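Local coordinates for possible protein of nuclear scaffold (Encephalitozoon cuniculi, PDB 3KAE) that probably serves as the Cdc27 (APC3) subunit of the anaphase-promoting complex, this chain being the subunit's N-terminal, homodimeric tetratricopeptide-repeat domain, at residues K83-I88 against S118-L123; F145-V150 against G207-S212; G47-A52 against Y72-D77; P33-L38 against A101-M106; S184-E189 against P193-K198. One frame throughout, in Å; residues are numbered along the deposited sequence.

All five contacts join helices or their ends in an all-helical repeat array, and their chemistry changes with depth. Contact 1 is buried and made by leucines alone. Contact 3, at the surface, runs on lysine methylenes, a tyrosine face and one hydrogen bond, and it touches contact 1 through Lys73 on Leu119. Contacts 2, 4 and 5 are partly buried: an aromatic pair, a mixed apolar patch and a Phe-Val-Leu cluster with a glutamate at its margin. Contacts 2 and 5 touch each other through Phe210 of helix 206-220, whereas contacts 4 and 5 lie about 45 Å apart, centre to centre. Contacts 2 and 4 also touch the second subunit.

Contact 1: K83-I88 against S118-L123; sequences KSLESI and SLLGDL
Leu85 projects from helix 78-89 into a group of leucines on helix 113-126, and it supplies nearly half of the surface buried here, more than any other residue. Its CD1 does nearly all the touching. One partner is Leu120, whose CD1 lies 3.8 Å from CD1 of Leu85; Leu85 CD1 also lies 3.7 Å from the backbone N of Leu120. The other main partner is Leu119, whose side chain lies at about a right angle to that of Leu85, with Leu119 CB 3.8 Å from Leu85 CD1. One turn further on, Leu123 adds its CD1 at 3.6 Å from Leu85 CD1. With CG of Leu85 placed opposite the carbonyl carbon (chi1 -82°), the branched end reaches across to all three. The local axes approach to 10.4 Å and run roughly antiparallel at 151°, consistent with the antiparallel helix packing of a tetratricopeptide-repeat array. Ser69 of helix 62-74 touches both Leu85 and Leu119, while Tyr78 and Ala81 cover Leu123. Nothing polar links the two segments, so attraction between them comes from dispersion and the burial of methyl groups, with no directional polar bond.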
# COMPACT_ATOMS: atom_id res chain seq x y z
N LYS C 83 -11.60 -13.39 14.48
CA LYS C 83 -11.81 -14.79 14.11
C LYS C 83 -10.80 -15.24 13.06
O LYS C 83 -10.26 -16.34 13.13
CB LYS C 83 -13.24 -15.00 13.61
N SER C 84 -10.53 -14.37 12.09
CA SER C 84 -9.62 -14.72 11.00
C SER C 84 -8.22 -15.00 11.53
O SER C 84 -7.57 -15.95 11.10
CB SER C 84 -9.57 -13.63 9.93
OG SER C 84 -10.76 -13.62 9.15
N LEU C 85 -7.76 -14.17 12.46
CA LEU C 85 -6.40 -14.29 12.97
C LEU C 85 -6.25 -15.53 13.82
O LEU C 85 -5.23 -16.22 13.75
CB LEU C 85 -6.05 -13.08 13.84
CG LEU C 85 -5.60 -11.80 13.18
CD1 LEU C 85 -5.30 -10.79 14.26
CD2 LEU C 85 -4.37 -12.07 12.33
N GLU C 86 -7.25 -15.80 14.65
CA GLU C 86 -7.21 -16.95 15.55
C GLU C 86 -7.07 -18.25 14.76
O GLU C 86 -6.44 -19.19 15.22
CB GLU C 86 -8.47 -17.00 16.41
CG GLU C 86 -8.58 -15.86 17.41
CD GLU C 86 -9.92 -15.87 18.14
OE1 GLU C 86 -10.91 -16.39 17.58
OE2 GLU C 86 -9.97 -15.35 19.27
N SER C 87 -7.67 -18.28 13.57
CA SER C 87 -7.54 -19.44 12.69
C SER C 87 -6.07 -19.78 12.50
O SER C 87 -5.69 -20.95 12.51
CB SER C 87 -8.19 -19.17 11.33
OG SER C 87 -9.60 -19.05 11.44
N ILE C 88 -5.24 -18.76 12.32
CA ILE C 88 -3.81 -18.95 12.13
C ILE C 88 -3.15 -19.44 13.41
O ILE C 88 -2.54 -20.51 13.44
CB ILE C 88 -3.12 -17.64 11.72
CG1 ILE C 88 -3.87 -16.97 10.57
CG2 ILE C 88 -1.66 -17.90 11.37
CD1 ILE C 88 -3.25 -15.67 10.07
N SER C 118 0.05 -8.57 17.89
CA SER C 118 -0.06 -7.12 17.81
C SER C 118 -1.42 -6.71 17.25
O SER C 118 -2.12 -5.88 17.83
CB SER C 118 1.07 -6.54 16.96
OG SER C 118 0.86 -5.17 16.72
N LEU C 119 -1.77 -7.31 16.11
CA LEU C 119 -3.03 -7.03 15.45
C LEU C 119 -4.18 -7.47 16.34
O LEU C 119 -5.19 -6.79 16.46
CB LEU C 119 -3.06 -7.76 14.10
CG LEU C 119 -3.88 -7.26 12.90
CD1 LEU C 119 -5.15 -8.04 12.73
CD2 LEU C 119 -4.15 -5.74 12.95
N LEU C 120 -4.01 -8.62 16.96
CA LEU C 120 -4.95 -9.12 17.94
C LEU C 120 -5.12 -8.13 19.11
O LEU C 120 -6.22 -7.97 19.65
CB LEU C 120 -4.43 -10.45 18.44
CG LEU C 120 -5.31 -11.69 18.45
CD1 LEU C 120 -6.63 -11.61 17.70
CD2 LEU C 120 -4.54 -12.99 18.25
N GLY C 121 -4.04 -7.45 19.47
CA GLY C 121 -4.10 -6.48 20.55
C GLY C 121 -4.96 -5.31 20.13
O GLY C 121 -5.83 -4.86 20.88
N ASP C 122 -4.71 -4.81 18.92
CA ASP C 122 -5.48 -3.70 18.35
C ASP C 122 -6.96 -4.03 18.25
O ASP C 122 -7.81 -3.22 18.63
CB ASP C 122 -4.95 -3.33 16.96
CG ASP C 122 -3.55 -2.74 17.01
OD1 ASP C 122 -3.11 -2.38 18.12
OD2 ASP C 122 -2.90 -2.64 15.94
N LEU C 123 -7.25 -5.23 17.75
CA LEU C 123 -8.62 -5.68 17.60
C LEU C 123 -9.36 -5.79 18.95
O LEU C 123 -10.48 -5.29 19.05
CB LEU C 123 -8.69 -7.01 16.82
CG LEU C 123 -8.09 -6.90 15.40
CD1 LEU C 123 -7.80 -8.27 14.79
CD2 LEU C 123 -8.96 -6.06 14.47

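Contact 2: F145-V150 against G207-S212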
# COMPACT_ATOMS: atom_id res chain seq x y z
N PHE C 145 10.12 -6.10 18.91
CA PHE C 145 9.64 -4.72 18.92
C PHE C 145 8.67 -4.49 17.76
O PHE C 145 9.02 -4.68 16.61
CB PHE C 145 10.81 -3.72 18.81
CG PHE C 145 10.37 -2.28 18.65
CD1 PHE C 145 9.87 -1.82 17.44
CD2 PHE C 145 10.45 -1.39 19.72
CE1 PHE C 145 9.45 -0.50 17.30
CE2 PHE C 145 10.05 -0.07 19.56
CZ PHE C 145 9.54 0.37 18.34
N LEU C 146 7.45 -4.07 18.09
CA LEU C 146 6.54 -3.51 17.11
C LEU C 146 5.94 -2.26 17.73
O LEU C 146 5.85 -2.15 18.96
CB LEU C 146 5.43 -4.50 16.71
CG LEU C 146 5.87 -5.82 16.04
CD1 LEU C 146 4.69 -6.68 15.78
CD2 LEU C 146 6.66 -5.60 14.75
N PHE C 147 5.53 -1.33 16.88
CA PHE C 147 5.09 -0.01 17.30
C PHE C 147 3.83 0.00 18.14
O PHE C 147 3.77 0.73 19.14
CB PHE C 147 4.89 0.89 16.08
CG PHE C 147 4.35 2.26 16.42
CD1 PHE C 147 2.98 2.51 16.37
CD2 PHE C 147 5.22 3.29 16.76
CE1 PHE C 147 2.48 3.78 16.66
CE2 PHE C 147 4.73 4.56 17.04
CZ PHE C 147 3.37 4.80 17.00
N SER C 148 2.82 -0.76 17.75
CA SER C 148 1.57 -0.70 18.49
C SER C 148 1.61 -1.31 19.90
O SER C 148 1.03 -0.74 20.82
CB SER C 148 0.41 -1.29 17.68
OG SER C 148 -0.81 -0.72 18.12
N PRO C 149 2.22 -2.49 20.07
CA PRO C 149 2.38 -3.05 21.42
C PRO C 149 3.23 -2.11 22.30
O PRO C 149 2.84 -1.79 23.44
CB PRO C 149 3.08 -4.39 21.17
CG PRO C 149 2.72 -4.75 19.77
CD PRO C 149 2.65 -3.45 19.02
N VAL C 150 4.36 -1.65 21.78
CA VAL C 150 5.23 -0.74 22.50
C VAL C 150 4.51 0.54 22.95
O VAL C 150 4.53 0.88 24.13
CB VAL C 150 6.50 -0.39 21.70
CG1 VAL C 150 7.27 0.74 22.38
CG2 VAL C 150 7.39 -1.62 21.57
N GLY C 207 12.81 11.48 18.20
CA GLY C 207 12.51 12.45 19.24
C GLY C 207 11.05 12.87 19.23
O GLY C 207 10.47 13.16 20.28
N SER C 208 10.47 12.90 18.04
CA SER C 208 9.08 13.30 17.87
C SER C 208 8.16 12.39 18.68
O SER C 208 7.19 12.85 19.30
CB SER C 208 8.68 13.26 16.38
OG SER C 208 9.72 13.79 15.57
N TYR C 209 8.46 11.11 18.69
CA TYR C 209 7.70 10.16 19.50
C TYR C 209 7.98 10.37 20.98
O TYR C 209 7.06 10.51 21.77
CB TYR C 209 8.06 8.72 19.10
CG TYR C 209 7.75 8.37 17.67
CD1 TYR C 209 6.51 7.84 17.32
CD2 TYR C 209 8.69 8.57 16.67
CE1 TYR C 209 6.21 7.52 16.01
CE2 TYR C 209 8.41 8.25 15.35
CZ TYR C 209 7.16 7.71 15.02
OH TYR C 209 6.84 7.38 13.70
N PHE C 210 9.25 10.39 21.36
CA PHE C 210 9.61 10.53 22.78
C PHE C 210 9.04 11.80 23.42
O PHE C 210 8.32 11.74 24.40
CB PHE C 210 11.12 10.47 22.98
CG PHE C 210 11.54 10.30 24.42
CD1 PHE C 210 11.68 9.04 24.97
CD2 PHE C 210 11.76 11.41 25.23
CE1 PHE C 210 12.04 8.87 26.28
CE2 PHE C 210 12.13 11.26 26.54
CZ PHE C 210 12.28 9.99 27.07
N ILE C 211 9.35 12.94 22.84
CA ILE C 211 8.81 14.20 23.33
C ILE C 211 7.28 14.23 23.33
O ILE C 211 6.67 14.82 24.23
CB ILE C 211 9.35 15.39 22.52
CG1 ILE C 211 10.88 15.34 22.45
CG2 ILE C 211 8.88 16.71 23.12
CD1 ILE C 211 11.54 15.07 23.75
N SER C 212 6.66 13.61 22.32
CA SER C 212 5.19 13.53 22.28
C SER C 212 4.69 12.74 23.49
O SER C 212 3.76 13.16 24.20
CB SER C 212 4.70 12.89 20.97
OG SER C 212 4.96 13.74 19.86
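Tyr209 meets Phe147 in an aromatic pair that joins helix 206-220 to the start of helix 147-155. The helical turn that carries the tyrosine starts with Gly207, whose O accepts a backbone bond from Ile211 N, and goes on to Ser208, whose OG is hydrogen-bonded to Gly205 O and Asp238 OD1. Tyr209 follows and makes the whole contact from this side: its CE1 approaches Phe147 CE2 to 3.5 Å, and its CD1 is 3.7 Å from the same atom. The ring planes are inclined at 69° and the Phe147 and Tyr209 centroids are 5.8 Å apart. Phe147 spans the distance because its CG stands opposite the backbone N (chi1 176°), sending the ring out from the helix start. Phe210 turns instead to a stack with Tyr199, and Ile211 packs on Cys230, Leu233 and Val234 of helix 224-237. A bound glycerol, probably from the crystallisation liquor, lies near Phe147. Tyr180 of helix 176-190 touches Tyr209, and the second subunit also reaches the pair: Phe23 of that subunit meets Tyr209 edge-to-face and Thr20 of that subunit bonds to Phe147 N, placing the contact at the dimer interface.

Contact 3: G47-A52 against Y72-D77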
# COMPACT_ATOMS: atom_id res chain seq x y z
N GLY C 47 -6.75 -0.37 -1.90
CA GLY C 47 -7.78 0.12 -0.99
C GLY C 47 -9.13 -0.54 -1.16
O GLY C 47 -10.13 -0.03 -0.66
N GLU C 48 -9.17 -1.69 -1.84
CA GLU C 48 -10.44 -2.36 -2.14
C GLU C 48 -10.67 -3.60 -1.29
O GLU C 48 -10.51 -4.73 -1.75
CB GLU C 48 -10.54 -2.71 -3.64
CG GLU C 48 -10.40 -1.51 -4.55
CD GLU C 48 -10.60 -1.86 -6.01
OE1 GLU C 48 -9.61 -1.89 -6.78
OE2 GLU C 48 -11.77 -2.13 -6.38
N TYR C 49 -11.10 -3.36 -0.06
CA TYR C 49 -11.17 -4.42 0.94
C TYR C 49 -12.33 -5.40 0.72
O TYR C 49 -12.16 -6.62 0.85
CB TYR C 49 -11.18 -3.79 2.35
CG TYR C 49 -10.16 -2.69 2.47
CD1 TYR C 49 -8.80 -2.98 2.40
CD2 TYR C 49 -10.53 -1.36 2.60
CE1 TYR C 49 -7.86 -2.00 2.47
CE2 TYR C 49 -9.59 -0.36 2.68
CZ TYR C 49 -8.25 -0.68 2.62
OH TYR C 49 -7.28 0.30 2.68
N THR C 50 -13.50 -4.87 0.38
CA THR C 50 -14.65 -5.73 0.13
C THR C 50 -14.40 -6.64 -1.07
O THR C 50 -14.78 -7.82 -1.04
CB THR C 50 -15.92 -4.92 -0.09
OG1 THR C 50 -16.03 -3.92 0.93
CG2 THR C 50 -17.15 -5.82 -0.05
N ARG C 51 -13.76 -6.11 -2.10
CA ARG C 51 -13.43 -6.91 -3.27
C ARG C 51 -12.37 -7.96 -2.93
O ARG C 51 -12.45 -9.11 -3.39
CB ARG C 51 -12.96 -6.03 -4.44
CG ARG C 51 -14.09 -5.29 -5.14
CD ARG C 51 -13.61 -4.56 -6.37
NE ARG C 51 -13.13 -5.47 -7.40
CZ ARG C 51 -12.35 -5.11 -8.42
NH1 ARG C 51 -11.94 -3.85 -8.55
NH2 ARG C 51 -11.96 -6.02 -9.30
N ALA C 52 -11.39 -7.57 -2.14
CA ALA C 52 -10.33 -8.48 -1.77
C ALA C 52 -10.91 -9.64 -0.96
O ALA C 52 -10.47 -10.78 -1.09
CB ALA C 52 -9.21 -7.74 -0.97
N TYR C 72 -11.10 -6.93 7.09
CA TYR C 72 -12.12 -6.81 8.14
C TYR C 72 -11.88 -5.63 9.06
O TYR C 72 -12.82 -4.95 9.45
CB TYR C 72 -12.25 -8.11 8.93
CG TYR C 72 -13.05 -9.18 8.22
CD1 TYR C 72 -14.25 -8.87 7.59
CD2 TYR C 72 -12.61 -10.50 8.18
CE1 TYR C 72 -15.00 -9.85 6.93
CE2 TYR C 72 -13.34 -11.47 7.53
CZ TYR C 72 -14.53 -11.15 6.90
OH TYR C 72 -15.24 -12.12 6.26
N LYS C 73 -10.62 -5.39 9.41
CA LYS C 73 -10.28 -4.29 10.29
C LYS C 73 -10.56 -2.95 9.61
O LYS C 73 -11.09 -2.03 10.22
CB LYS C 73 -8.82 -4.39 10.75
CG LYS C 73 -8.38 -3.31 11.75
CD LYS C 73 -6.92 -3.51 12.14
CE LYS C 73 -6.46 -2.42 13.11
NZ LYS C 73 -6.48 -1.09 12.46
N LYS C 74 -10.20 -2.84 8.34
CA LYS C 74 -10.52 -1.63 7.57
C LYS C 74 -12.02 -1.37 7.56
O LYS C 74 -12.47 -0.22 7.56
CB LYS C 74 -10.03 -1.76 6.13
CG LYS C 74 -8.54 -1.71 5.96
CD LYS C 74 -8.00 -0.37 6.38
CE LYS C 74 -6.50 -0.34 6.20
NZ LYS C 74 -5.93 1.01 6.51
N LYS C 75 -12.79 -2.44 7.53
CA LYS C 75 -14.24 -2.36 7.50
C LYS C 75 -14.82 -2.34 8.91
O LYS C 75 -16.04 -2.39 9.09
CB LYS C 75 -14.82 -3.53 6.70
CG LYS C 75 -14.42 -3.52 5.21
CD LYS C 75 -14.51 -4.90 4.59
CE LYS C 75 -15.95 -5.39 4.47
NZ LYS C 75 -16.72 -4.65 3.43
N LYS C 76 -13.95 -2.27 9.90
CA LYS C 76 -14.35 -2.24 11.31
C LYS C 76 -15.20 -3.44 11.76
O LYS C 76 -15.90 -3.38 12.76
CB LYS C 76 -15.06 -0.92 11.66
CG LYS C 76 -14.20 0.31 11.45
CD LYS C 76 -14.96 1.58 11.80
CE LYS C 76 -14.16 2.82 11.47
NZ LYS C 76 -14.06 3.02 10.00
N ASP C 77 -15.15 -4.54 11.01
CA ASP C 77 -15.76 -5.78 11.47
C ASP C 77 -14.75 -6.52 12.34
O ASP C 77 -14.11 -7.48 11.91
CB ASP C 77 -16.20 -6.66 10.29
CG ASP C 77 -17.13 -7.79 10.73
OD1 ASP C 77 -17.10 -8.16 11.93
OD2 ASP C 77 -17.90 -8.30 9.88
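Tyr49 and Thr50, at the start of helix 49-57, receive two consecutive lysines, the last residue of helix 62-74 and the one after it. Just ahead of them, Gly47 has a positive phi (81°) and is the C-prime residue of a Schellman motif that closes helix 36-45; its O lies over one face of the Tyr49 ring, 3.4 Å above the plane and toward the rim. Glu48 takes the N-cap position of the next helix, and its OE2 forms a salt bridge with Arg51 NH1 at 2.8 Å, away from the lysines. Over the opposite face of Tyr49 lies Lys74. CG of Lys74 stands 3.5 Å from the ring centroid of Tyr49, only 11° off the normal, a CH-pi contact, and the lysine chain continues past CZ until its CE is 3.7 Å from Tyr49 OH. At Thr50 the interaction becomes polar: Lys75 NZ donates to Thr50 OG1 over 2.7 Å. Bends at chi3 and chi4 of Lys75, both near 70°, fold the ammonium back to that hydroxyl. Lys76 closes helix 62-74 with a second Schellman motif. Both kinds of contact suit a solvent-facing seam between repeat helices: Lys74 lays its methylenes over an aromatic face, while the ammonium group of Lys75 is held by a neutral hydroxyl, so attraction here does not depend on an opposite charge across the seam.

Contact 4: P33-L38 against A101-M106; sequences PEYRML and ARIQEM
Ile103 lies at the centre of this contact, with Tyr35 against one branch and Leu38 against the end of the same branch. CE1 of Tyr35 is 3.6 Å from Ile103 CG1, and the isoleucine comes to the edge of the ring, near its plane, so that the aromatic face takes no part in this approach. At the tip, Ile103 CD1 reaches Leu38 CD2 at 3.6 Å, the two side chains lying at about a right angle. Leu38 arrives there with CG opposite its backbone N (chi1 176°). More distant is Met106 SD, 4.2 Å from Leu38 CD1. Tetratricopeptide repeats are built from successive antiparallel helix pairs, and here a short extra helix, 101-104, in the connection between helices 78-89 and 113-126, folds back over the beginning of helix 36-45. Around the apolar first shell lie the bonds that place it. Tyr35 OH is hydrogen-bonded to the backbone N of Asp100, just before the short helix, which ties the ring to the segment it touches. Gln104 reaches back along its own connection, with OE1 on Val99 N and NE2 on Pro97 O, and Arg102 forms a salt bridge with Asp100. Ile6 of helix 5-14 packs on Tyr35, and Ile9 of that helix packs on Leu38. Met106 also touches Arg16 of the second subunit.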
# COMPACT_ATOMS: atom_id res chain seq x y z
N PRO C 33 -3.97 -20.80 -10.68
CA PRO C 33 -4.84 -20.50 -9.53
C PRO C 33 -4.08 -20.33 -8.22
O PRO C 33 -4.61 -19.76 -7.27
CB PRO C 33 -5.75 -21.73 -9.44
CG PRO C 33 -5.65 -22.39 -10.78
CD PRO C 33 -4.27 -22.11 -11.27
N GLU C 34 -2.85 -20.84 -8.18
CA GLU C 34 -2.01 -20.74 -6.98
C GLU C 34 -1.65 -19.28 -6.71
O GLU C 34 -0.70 -18.99 -6.00
CB GLU C 34 -0.73 -21.57 -7.14
CG GLU C 34 -0.93 -22.98 -7.73
CD GLU C 34 -0.98 -23.02 -9.27
OE1 GLU C 34 -0.36 -22.16 -9.94
OE2 GLU C 34 -1.63 -23.94 -9.81
N TYR C 35 -2.42 -18.37 -7.29
CA TYR C 35 -2.07 -16.97 -7.30
C TYR C 35 -3.26 -16.09 -6.97
O TYR C 35 -3.19 -14.88 -7.19
CB TYR C 35 -1.53 -16.57 -8.68
CG TYR C 35 -0.12 -17.05 -8.96
CD1 TYR C 35 0.97 -16.52 -8.26
CD2 TYR C 35 0.12 -18.04 -9.92
CE1 TYR C 35 2.26 -16.96 -8.50
CE2 TYR C 35 1.42 -18.49 -10.17
CZ TYR C 35 2.48 -17.94 -9.46
OH TYR C 35 3.78 -18.37 -9.68
N ARG C 36 -4.34 -16.67 -6.47
CA ARG C 36 -5.51 -15.86 -6.13
C ARG C 36 -5.17 -14.97 -4.92
O ARG C 36 -5.81 -13.94 -4.68
CB ARG C 36 -6.73 -16.72 -5.81
CG ARG C 36 -8.02 -15.91 -5.74
CD ARG C 36 -9.20 -16.74 -5.26
NE ARG C 36 -9.60 -17.77 -6.23
CZ ARG C 36 -10.24 -17.51 -7.37
NH1 ARG C 36 -10.54 -16.26 -7.69
NH2 ARG C 36 -10.56 -18.50 -8.19
N MET C 37 -4.18 -15.40 -4.16
CA MET C 37 -3.68 -14.63 -3.05
C MET C 37 -3.20 -13.29 -3.59
O MET C 37 -3.56 -12.24 -3.07
CB MET C 37 -2.54 -15.39 -2.38
CG MET C 37 -2.13 -14.91 -0.98
SD MET C 37 -3.47 -14.75 0.22
CE MET C 37 -3.59 -12.95 0.33
N LEU C 38 -2.41 -13.35 -4.67
CA LEU C 38 -1.80 -12.17 -5.29
C LEU C 38 -2.83 -11.12 -5.68
O LEU C 38 -2.65 -9.91 -5.47
CB LEU C 38 -0.99 -12.58 -6.52
CG LEU C 38 -0.33 -11.48 -7.36
CD1 LEU C 38 0.49 -10.53 -6.50
CD2 LEU C 38 0.55 -12.08 -8.43
N ALA C 101 9.06 -17.12 -6.80
CA ALA C 101 9.80 -16.56 -5.68
C ALA C 101 9.45 -15.10 -5.39
O ALA C 101 9.47 -14.67 -4.24
CB ALA C 101 11.30 -16.71 -5.91
N ARG C 102 9.12 -14.34 -6.43
CA ARG C 102 8.79 -12.93 -6.25
C ARG C 102 7.46 -12.77 -5.53
O ARG C 102 7.22 -11.77 -4.84
CB ARG C 102 8.77 -12.21 -7.60
CG ARG C 102 10.16 -12.03 -8.20
CD ARG C 102 10.09 -11.71 -9.67
NE ARG C 102 9.57 -12.84 -10.45
CZ ARG C 102 9.43 -12.83 -11.77
NH1 ARG C 102 9.79 -11.76 -12.47
NH2 ARG C 102 8.95 -13.90 -12.40
N ILE C 103 6.60 -13.76 -5.70
CA ILE C 103 5.30 -13.77 -5.06
C ILE C 103 5.43 -14.27 -3.62
O ILE C 103 4.79 -13.74 -2.70
CB ILE C 103 4.31 -14.66 -5.86
CG1 ILE C 103 4.14 -14.09 -7.26
CG2 ILE C 103 2.96 -14.74 -5.17
CD1 ILE C 103 3.97 -12.58 -7.27
N GLN C 104 6.27 -15.28 -3.43
CA GLN C 104 6.43 -15.94 -2.14
C GLN C 104 6.81 -14.90 -1.09
O GLN C 104 6.31 -14.93 0.04
CB GLN C 104 7.50 -17.03 -2.24
CG GLN C 104 7.30 -18.19 -1.26
CD GLN C 104 6.59 -19.40 -1.87
OE1 GLN C 104 6.80 -19.75 -3.03
NE2 GLN C 104 5.75 -20.06 -1.07
N GLU C 105 7.67 -13.97 -1.47
CA GLU C 105 8.13 -12.92 -0.58
C GLU C 105 6.99 -12.11 0.02
O GLU C 105 7.16 -11.49 1.07
CB GLU C 105 9.09 -11.98 -1.32
CG GLU C 105 10.48 -12.53 -1.54
CD GLU C 105 11.38 -11.55 -2.26
OE1 GLU C 105 10.85 -10.65 -2.96
OE2 GLU C 105 12.62 -11.67 -2.14
N MET C 106 5.84 -12.09 -0.65
CA MET C 106 4.72 -11.29 -0.17
C MET C 106 3.88 -12.09 0.80
O MET C 106 2.83 -11.63 1.24
CB MET C 106 3.84 -10.84 -1.34
CG MET C 106 4.60 -10.38 -2.57
SD MET C 106 3.51 -9.52 -3.71
CE MET C 106 3.18 -8.04 -2.75

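Contact 5: S184-E189 against P193-K198; sequences SIEFHE and PSLVKK
Phe187 packs against Val196 and Leu195 where helix 176-190 meets the following helix, 193-200, and the closest approach of the contact is here: Phe187 CE2 to Val196 CG2, 3.4 Å. Val196 CG2 is also 4.0 Å from Phe187 CD2. At the other end of the side chain, Phe187 CB meets Leu195 CD2 at 4.0 Å, and the leucine methyl is equally near the backbone, 3.9 Å from Phe187 N. A first torsion of 169° carries the phenylalanine ring toward Val196 and helix 206-220. Toward solvent the fit becomes looser. Glu186 runs out extended over Leu195, with its CD 3.8 Å from Leu195 CD2, so that the aliphatic part and the carboxylate carbon lie along a methyl group; this is van der Waals contact with a charged residue, and the carboxylate forms no bond across the pair of segments. Polar ties between the two helices come instead from Lys198, whose NZ forms salt bridges with Asp183 and Glu179. The local axes are 9.9 Å apart at 133°, an open helical hairpin, further from antiparallel than the helix pair of contact 1. Helix 206-220 lies against this hairpin: Tyr218 meets Phe187 edge-to-face and touches Val196, Ala214 packs on Phe187, and Phe210 reaches Leu195, while Leu154 of helix 147-155 rests against Ser184 and Ile185.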
# COMPACT_ATOMS: atom_id res chain seq x y z
N SER C 184 11.97 5.58 27.73
CA SER C 184 10.57 5.88 27.97
C SER C 184 10.14 5.35 29.33
O SER C 184 9.46 6.03 30.09
CB SER C 184 9.67 5.28 26.85
OG SER C 184 10.00 5.82 25.58
N ILE C 185 10.51 4.12 29.64
CA ILE C 185 10.13 3.56 30.92
C ILE C 185 10.72 4.45 32.02
O ILE C 185 10.04 4.84 32.97
CB ILE C 185 10.63 2.11 31.10
CG1 ILE C 185 10.02 1.17 30.07
CG2 ILE C 185 10.29 1.62 32.50
CD1 ILE C 185 10.63 -0.21 30.07
N GLU C 186 11.99 4.79 31.85
CA GLU C 186 12.67 5.60 32.84
C GLU C 186 12.06 6.99 32.98
O GLU C 186 11.88 7.48 34.10
CB GLU C 186 14.16 5.73 32.54
CG GLU C 186 14.89 6.59 33.56
CD GLU C 186 16.36 6.80 33.23
OE1 GLU C 186 16.91 6.04 32.41
OE2 GLU C 186 16.97 7.74 33.80
N PHE C 187 11.76 7.63 31.84
CA PHE C 187 11.26 8.99 31.89
C PHE C 187 9.91 9.00 32.58
O PHE C 187 9.58 9.94 33.31
CB PHE C 187 11.16 9.64 30.52
CG PHE C 187 10.41 10.94 30.53
CD1 PHE C 187 9.04 10.96 30.29
CD2 PHE C 187 11.06 12.14 30.86
CE1 PHE C 187 8.34 12.16 30.34
CE2 PHE C 187 10.37 13.33 30.90
CZ PHE C 187 9.00 13.34 30.63
N HIS C 188 9.12 7.95 32.36
CA HIS C 188 7.78 7.90 32.92
C HIS C 188 7.84 8.05 34.44
O HIS C 188 7.06 8.79 35.04
CB HIS C 188 7.09 6.59 32.58
CG HIS C 188 5.89 6.33 33.43
ND1 HIS C 188 4.67 6.95 33.23
CD2 HIS C 188 5.73 5.54 34.52
CE1 HIS C 188 3.81 6.53 34.14
NE2 HIS C 188 4.43 5.68 34.94
N GLU C 189 8.77 7.33 35.05
CA GLU C 189 8.86 7.31 36.50
C GLU C 189 9.83 8.35 37.06
O GLU C 189 9.86 8.58 38.26
CB GLU C 189 9.22 5.91 37.00
N PRO C 193 14.86 15.32 32.83
CA PRO C 193 15.08 16.43 31.89
C PRO C 193 16.27 16.17 30.95
O PRO C 193 16.33 16.72 29.85
CB PRO C 193 15.40 17.62 32.82
CG PRO C 193 14.92 17.20 34.15
CD PRO C 193 15.11 15.73 34.22
N SER C 194 17.22 15.36 31.41
CA SER C 194 18.34 14.97 30.58
C SER C 194 17.86 14.09 29.42
O SER C 194 18.41 14.12 28.33
CB SER C 194 19.40 14.23 31.40
OG SER C 194 18.97 12.94 31.80
N LEU C 195 16.83 13.29 29.68
CA LEU C 195 16.23 12.43 28.67
C LEU C 195 15.51 13.27 27.61
O LEU C 195 15.68 13.04 26.40
CB LEU C 195 15.26 11.43 29.31
CG LEU C 195 15.61 9.93 29.31
CD1 LEU C 195 17.10 9.65 29.11
CD2 LEU C 195 15.09 9.23 30.58
N VAL C 196 14.71 14.23 28.07
CA VAL C 196 13.97 15.14 27.20
C VAL C 196 14.90 15.93 26.29
O VAL C 196 14.62 16.13 25.12
CB VAL C 196 13.16 16.16 28.03
CG1 VAL C 196 12.51 17.18 27.10
CG2 VAL C 196 12.12 15.45 28.88
N LYS C 197 16.01 16.39 26.86
CA LYS C 197 16.98 17.17 26.11
C LYS C 197 17.69 16.29 25.10
O LYS C 197 18.02 16.73 24.00
CB LYS C 197 18.00 17.80 27.07
N LYS C 198 17.91 15.03 25.47
CA LYS C 198 18.57 14.08 24.59
C LYS C 198 17.76 13.82 23.31
O LYS C 198 18.32 13.78 22.21
CB LYS C 198 18.79 12.76 25.34
CG LYS C 198 19.04 11.56 24.42
CD LYS C 198 18.90 10.25 25.17
CE LYS C 198 19.41 9.08 24.33
NZ LYS C 198 19.27 7.76 25.00